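Local coordinates for uncharacterized conserved protein YndB, AHSA1/START domain (Micromonospora chersina, PDB 6V04) that is of unknown function but belongs to the START/Bet v1-like proteins, binds metal ions and is thought to take part in dynemicin biosynthesis, at residues Q203-E215 with T221-E233. Numbering follows the deposited sequence.
Sequences QLDRERALTFAVE and TVTACQVRTEPGE
Phe212 and Cys225 face each other as a hydrogen-bonded pair in the antiparallel hairpin of strands 209-214 and 223-230. Two backbone bonds join them, the shorter from Cys225 N to Phe212 O at 2.8 Å. From CB of Phe212, chi1 of 57° sets CG between its own N and carbonyl carbon and swings the ring back over its partner. CE1 and CZ lie closest to Cys225 CB, which sits over the ring face, with CD1 a little farther. CE2 and CZ meet Cys225 SG, CZ at 3.6 Å, an oblique sulfur-aromatic contact. Cysteine suits the spot, being small enough to set its CB against the ring face, with a polarisable sulfur at the rim. Leu210 CG and Val214 CG2, branched and apolar, border the ring edge in its plane.

Nearer the turn, Val214 O takes two bonds from Thr223: its N, and its OG1 at 2.8 Å, which lies in the carbonyl plane on a lone pair. Threonine combines a beta-branch suited to a strand with a hydroxyl that here also bonds His242. On the other face, Arg228 NH1 comes to 3.7 Å from Ala209 CB, whose small methyl fits beside the guanidinium edge. At the far end, a water bridges Arg208 O and Thr229 O.

The hairpin lies between strands 196-205 and 236-243 in the later of two seven-stranded antiparallel sheets. Phe212, Cys225 and Val227 pack on Trp266 of helix 252-277, which this sheet grips in the helix-grip fold of START/Bet v1-like domains.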
loop_
_atom_site.group_PDB
_atom_site.type_symbol
_atom_site.label_atom_id
_atom_site.label_comp_id
_atom_site.label_asym_id
_atom_site.label_seq_id
_atom_site.Cartn_x
_atom_site.Cartn_y
_atom_site.Cartn_z
ATOM N N GLN A 203 -5.310 -15.694 17.405
ATOM C CA GLN A 203 -5.909 -14.978 18.532
ATOM C C GLN A 203 -6.917 -13.979 17.980
ATOM O O GLN A 203 -6.533 -12.974 17.380
ATOM C CB GLN A 203 -4.851 -14.263 19.374
ATOM C CG GLN A 203 -3.829 -15.183 20.036
ATOM C CD GLN A 203 -4.439 -16.136 21.047
ATOM O OE1 GLN A 203 -5.494 -15.866 21.621
ATOM N NE2 GLN A 203 -3.770 -17.265 21.269
ATOM N N LEU A 204 -8.198 -14.237 18.205
ATOM C CA LEU A 204 -9.254 -13.361 17.708
ATOM C C LEU A 204 -9.924 -12.670 18.887
ATOM O O LEU A 204 -10.441 -13.337 19.788
ATOM C CB LEU A 204 -10.275 -14.151 16.890
ATOM C CG LEU A 204 -11.502 -13.372 16.410
ATOM C CD1 LEU A 204 -11.092 -12.186 15.553
ATOM C CD2 LEU A 204 -12.436 -14.285 15.633
ATOM N N ASP A 205 -9.887 -11.335 18.880
ATOM C CA ASP A 205 -10.648 -10.494 19.804
ATOM C C ASP A 205 -11.865 -10.023 19.012
ATOM O O ASP A 205 -11.745 -9.164 18.135
ATOM C CB ASP A 205 -9.785 -9.336 20.297
ATOM C CG ASP A 205 -10.444 -8.525 21.400
ATOM O OD1 ASP A 205 -11.512 -8.923 21.921
ATOM O OD2 ASP A 205 -9.871 -7.473 21.753
ATOM N N ARG A 206 -13.020 -10.629 19.294
ATOM C CA ARG A 206 -14.203 -10.477 18.450
ATOM C C ARG A 206 -14.507 -9.009 18.146
ATOM O O ARG A 206 -14.612 -8.182 19.055
ATOM C CB ARG A 206 -15.399 -11.141 19.132
ATOM C CG ARG A 206 -16.688 -11.115 18.326
ATOM C CD ARG A 206 -17.783 -11.858 19.006
ATOM N NE ARG A 206 -19.029 -11.828 18.245
ATOM C CZ ARG A 206 -19.417 -12.782 17.403
ATOM N NH1 ARG A 206 -18.667 -13.862 17.218
ATOM N NH2 ARG A 206 -20.565 -12.665 16.757
ATOM N N GLU A 207 -14.627 -8.699 16.846
ATOM C CA GLU A 207 -14.971 -7.368 16.315
ATOM C C GLU A 207 -13.984 -6.277 16.738
ATOM O O GLU A 207 -14.333 -5.088 16.766
ATOM C CB GLU A 207 -16.406 -6.974 16.683
ATOM C CG GLU A 207 -17.434 -7.870 15.989
ATOM C CD GLU A 207 -18.871 -7.435 16.167
ATOM O OE1 GLU A 207 -19.132 -6.342 16.736
ATOM O OE2 GLU A 207 -19.761 -8.217 15.757
ATOM N N ARG A 208 -12.742 -6.663 17.034
ATOM C CA ARG A 208 -11.698 -5.723 17.425
ATOM C C ARG A 208 -10.406 -5.972 16.648
ATOM O O ARG A 208 -9.929 -5.096 15.910
ATOM C CB ARG A 208 -11.421 -5.826 18.931
ATOM C CG ARG A 208 -12.617 -5.547 19.863
ATOM C CD ARG A 208 -12.984 -4.084 19.890
ATOM N NE ARG A 208 -14.076 -3.789 20.816
ATOM C CZ ARG A 208 -15.367 -3.835 20.509
ATOM N NH1 ARG A 208 -15.758 -4.169 19.283
ATOM N NH2 ARG A 208 -16.272 -3.525 21.428
ATOM N N ALA A 209 -9.840 -7.172 16.782
ATOM C CA ALA A 209 -8.505 -7.415 16.265
ATOM C C ALA A 209 -8.268 -8.908 16.152
ATOM O O ALA A 209 -8.845 -9.699 16.901
ATOM C CB ALA A 209 -7.438 -6.776 17.159
ATOM N N LEU A 210 -7.406 -9.273 15.213
ATOM C CA LEU A 210 -7.042 -10.657 14.946
ATOM C C LEU A 210 -5.547 -10.696 14.705
ATOM O O LEU A 210 -5.038 -9.917 13.896
ATOM C CB LEU A 210 -7.798 -11.191 13.724
ATOM C CG LEU A 210 -7.278 -12.483 13.090
ATOM C CD1 LEU A 210 -7.419 -13.641 14.059
ATOM C CD2 LEU A 210 -8.027 -12.747 11.806
ATOM N N THR A 211 -4.838 -11.580 15.403
ATOM C CA THR A 211 -3.427 -11.781 15.124
ATOM C C THR A 211 -3.171 -13.260 14.898
ATOM O O THR A 211 -3.849 -14.130 15.456
ATOM C CB THR A 211 -2.521 -11.257 16.246
ATOM O OG1 THR A 211 -2.802 -11.920 17.480
ATOM C CG2 THR A 211 -2.741 -9.774 16.444
ATOM N N PHE A 212 -2.197 -13.533 14.043
ATOM C CA PHE A 212 -1.727 -14.898 13.845
ATOM C C PHE A 212 -0.383 -14.833 13.144
ATOM O O PHE A 212 0.035 -13.787 12.645
ATOM C CB PHE A 212 -2.738 -15.768 13.062
ATOM C CG PHE A 212 -3.115 -15.228 11.710
ATOM C CD1 PHE A 212 -2.393 -15.566 10.584
ATOM C CD2 PHE A 212 -4.221 -14.407 11.554
ATOM C CE1 PHE A 212 -2.748 -15.076 9.344
ATOM C CE2 PHE A 212 -4.573 -13.906 10.325
ATOM C CZ PHE A 212 -3.843 -14.246 9.206
ATOM N N ALA A 213 0.284 -15.980 13.106
ATOM C CA ALA A 213 1.582 -16.115 12.475
ATOM C C ALA A 213 1.443 -17.071 11.309
ATOM O O ALA A 213 0.631 -17.997 11.351
ATOM C CB ALA A 213 2.621 -16.638 13.460
ATOM N N VAL A 214 2.201 -16.812 10.250
ATOM C CA VAL A 214 2.277 -17.731 9.113
ATOM C C VAL A 214 3.718 -18.192 8.960
ATOM O O VAL A 214 4.631 -17.375 8.767
ATOM C CB VAL A 214 1.752 -17.086 7.825
ATOM C CG1 VAL A 214 1.820 -18.092 6.679
ATOM C CG2 VAL A 214 0.329 -16.602 8.014
ATOM N N GLU A 215 3.916 -19.503 9.056
ATOM C CA GLU A 215 5.228 -20.101 8.894
ATOM C C GLU A 215 5.569 -20.170 7.417
ATOM O O GLU A 215 4.698 -20.436 6.587
ATOM C CB GLU A 215 5.257 -21.514 9.469
ATOM C CG GLU A 215 4.973 -21.630 10.932
ATOM C CD GLU A 215 5.110 -23.062 11.429
ATOM O OE1 GLU A 215 5.356 -23.967 10.597
ATOM O OE2 GLU A 215 4.968 -23.276 12.647
ATOM N N THR A 221 12.504 -17.390 10.747
ATOM C CA THR A 221 11.512 -16.833 11.653
ATOM C C THR A 221 10.153 -16.939 10.977
ATOM O O THR A 221 10.056 -17.296 9.803
ATOM C CB THR A 221 11.820 -15.378 12.009
ATOM O OG1 THR A 221 10.892 -14.921 13.001
ATOM C CG2 THR A 221 11.707 -14.495 10.780
ATOM N N VAL A 222 9.104 -16.639 11.733
ATOM C CA VAL A 222 7.743 -16.689 11.229
ATOM C C VAL A 222 7.324 -15.282 10.834
ATOM O O VAL A 222 7.874 -14.285 11.309
ATOM C CB VAL A 222 6.750 -17.290 12.258
ATOM C CG1 VAL A 222 7.221 -18.650 12.723
ATOM C CG2 VAL A 222 6.561 -16.339 13.433
ATOM N N THR A 223 6.355 -15.196 9.931
ATOM C CA THR A 223 5.754 -13.907 9.623
ATOM C C THR A 223 4.586 -13.648 10.572
ATOM O O THR A 223 4.023 -14.573 11.159
ATOM C CB THR A 223 5.289 -13.842 8.168
ATOM O OG1 THR A 223 4.236 -14.775 7.928
ATOM C CG2 THR A 223 6.432 -14.107 7.218
ATOM N N ALA A 224 4.255 -12.366 10.761
ATOM C CA ALA A 224 3.285 -11.942 11.765
ATOM C C ALA A 224 2.203 -11.114 11.100
ATOM O O ALA A 224 2.504 -10.158 10.377
ATOM C CB ALA A 224 3.959 -11.134 12.872
ATOM N N CYS A 225 0.950 -11.457 11.369
ATOM C CA CYS A 225 -0.183 -10.802 10.738
ATOM C C CYS A 225 -1.082 -10.193 11.797
ATOM O O CYS A 225 -1.422 -10.848 12.789
ATOM C CB CYS A 225 -0.974 -11.784 9.889
ATOM S SG CYS A 225 -2.354 -10.998 9.093
ATOM N N GLN A 226 -1.485 -8.951 11.553
ATOM C CA GLN A 226 -2.396 -8.219 12.419
ATOM C C GLN A 226 -3.510 -7.664 11.552
ATOM O O GLN A 226 -3.239 -6.965 10.571
ATOM C CB GLN A 226 -1.668 -7.093 13.152
ATOM C CG GLN A 226 -0.543 -7.557 14.050
ATOM C CD GLN A 226 0.774 -6.876 13.739
ATOM O OE1 GLN A 226 0.809 -5.699 13.377
ATOM N NE2 GLN A 226 1.870 -7.620 13.865
ATOM N N VAL A 227 -4.750 -7.971 11.907
ATOM C CA VAL A 227 -5.943 -7.466 11.238
ATOM C C VAL A 227 -6.765 -6.717 12.283
ATOM O O VAL A 227 -6.939 -7.203 13.405
ATOM C CB VAL A 227 -6.764 -8.615 10.626
ATOM C CG1 VAL A 227 -8.003 -8.082 9.911
ATOM C CG2 VAL A 227 -5.914 -9.430 9.674
ATOM N N ARG A 228 -7.254 -5.538 11.928
ATOM C CA ARG A 228 -8.006 -4.731 12.874
ATOM C C ARG A 228 -9.151 -4.047 12.154
ATOM O O ARG A 228 -9.096 -3.819 10.946
ATOM C CB ARG A 228 -7.107 -3.688 13.548
ATOM C CG ARG A 228 -5.771 -4.244 14.003
ATOM C CD ARG A 228 -5.169 -3.470 15.163
ATOM N NE ARG A 228 -3.740 -3.749 15.303
ATOM C CZ ARG A 228 -3.230 -4.921 15.674
ATOM N NH1 ARG A 228 -4.024 -5.951 15.944
ATOM N NH2 ARG A 228 -1.915 -5.070 15.768
ATOM N N THR A 229 -10.189 -3.714 12.910
ATOM C CA THR A 229 -11.255 -2.862 12.410
ATOM C C THR A 229 -11.357 -1.629 13.296
ATOM O O THR A 229 -11.231 -1.712 14.519
ATOM C CB THR A 229 -12.593 -3.610 12.360
ATOM O OG1 THR A 229 -12.840 -4.248 13.617
ATOM C CG2 THR A 229 -12.586 -4.631 11.257
ATOM N N GLU A 230 -11.533 -0.476 12.661
ATOM C CA GLU A 230 -11.689 0.789 13.364
ATOM C C GLU A 230 -13.016 1.399 12.942
ATOM O O GLU A 230 -13.227 1.623 11.736
ATOM C CB GLU A 230 -10.538 1.749 13.057
ATOM C CG GLU A 230 -10.726 3.103 13.712
ATOM C CD GLU A 230 -9.456 3.931 13.783
ATOM O OE1 GLU A 230 -8.354 3.345 13.792
ATOM O OE2 GLU A 230 -9.565 5.175 13.831
ATOM N N PRO A 231 -13.933 1.691 13.858
ATOM C CA PRO A 231 -15.220 2.250 13.445
ATOM C C PRO A 231 -15.105 3.719 13.084
ATOM O O PRO A 231 -14.225 4.439 13.566
ATOM C CB PRO A 231 -16.112 2.046 14.676
ATOM C CG PRO A 231 -15.180 1.921 15.823
ATOM C CD PRO A 231 -13.874 1.411 15.305
ATOM N N GLY A 232 -16.011 4.150 12.212
ATOM C CA GLY A 232 -16.067 5.541 11.807
ATOM C C GLY A 232 -17.402 5.880 11.188
ATOM O O GLY A 232 -18.152 4.998 10.761
ATOM N N GLU A 233 -17.710 7.182 11.167
ATOM C CA GLU A 233 -18.906 7.645 10.467
ATOM C C GLU A 233 -18.889 7.219 9.008
ATOM O O GLU A 233 -19.942 6.921 8.434
ATOM C CB GLU A 233 -19.031 9.172 10.553
ATOM C CG GLU A 233 -19.319 9.717 11.938
ATOM C CD GLU A 233 -19.458 11.230 11.942
ATOM O OE1 GLU A 233 -19.644 11.814 10.852
ATOM O OE2 GLU A 233 -19.384 11.833 13.035
HETATM O O HOH W 1 -10.333 -2.498 16.927
#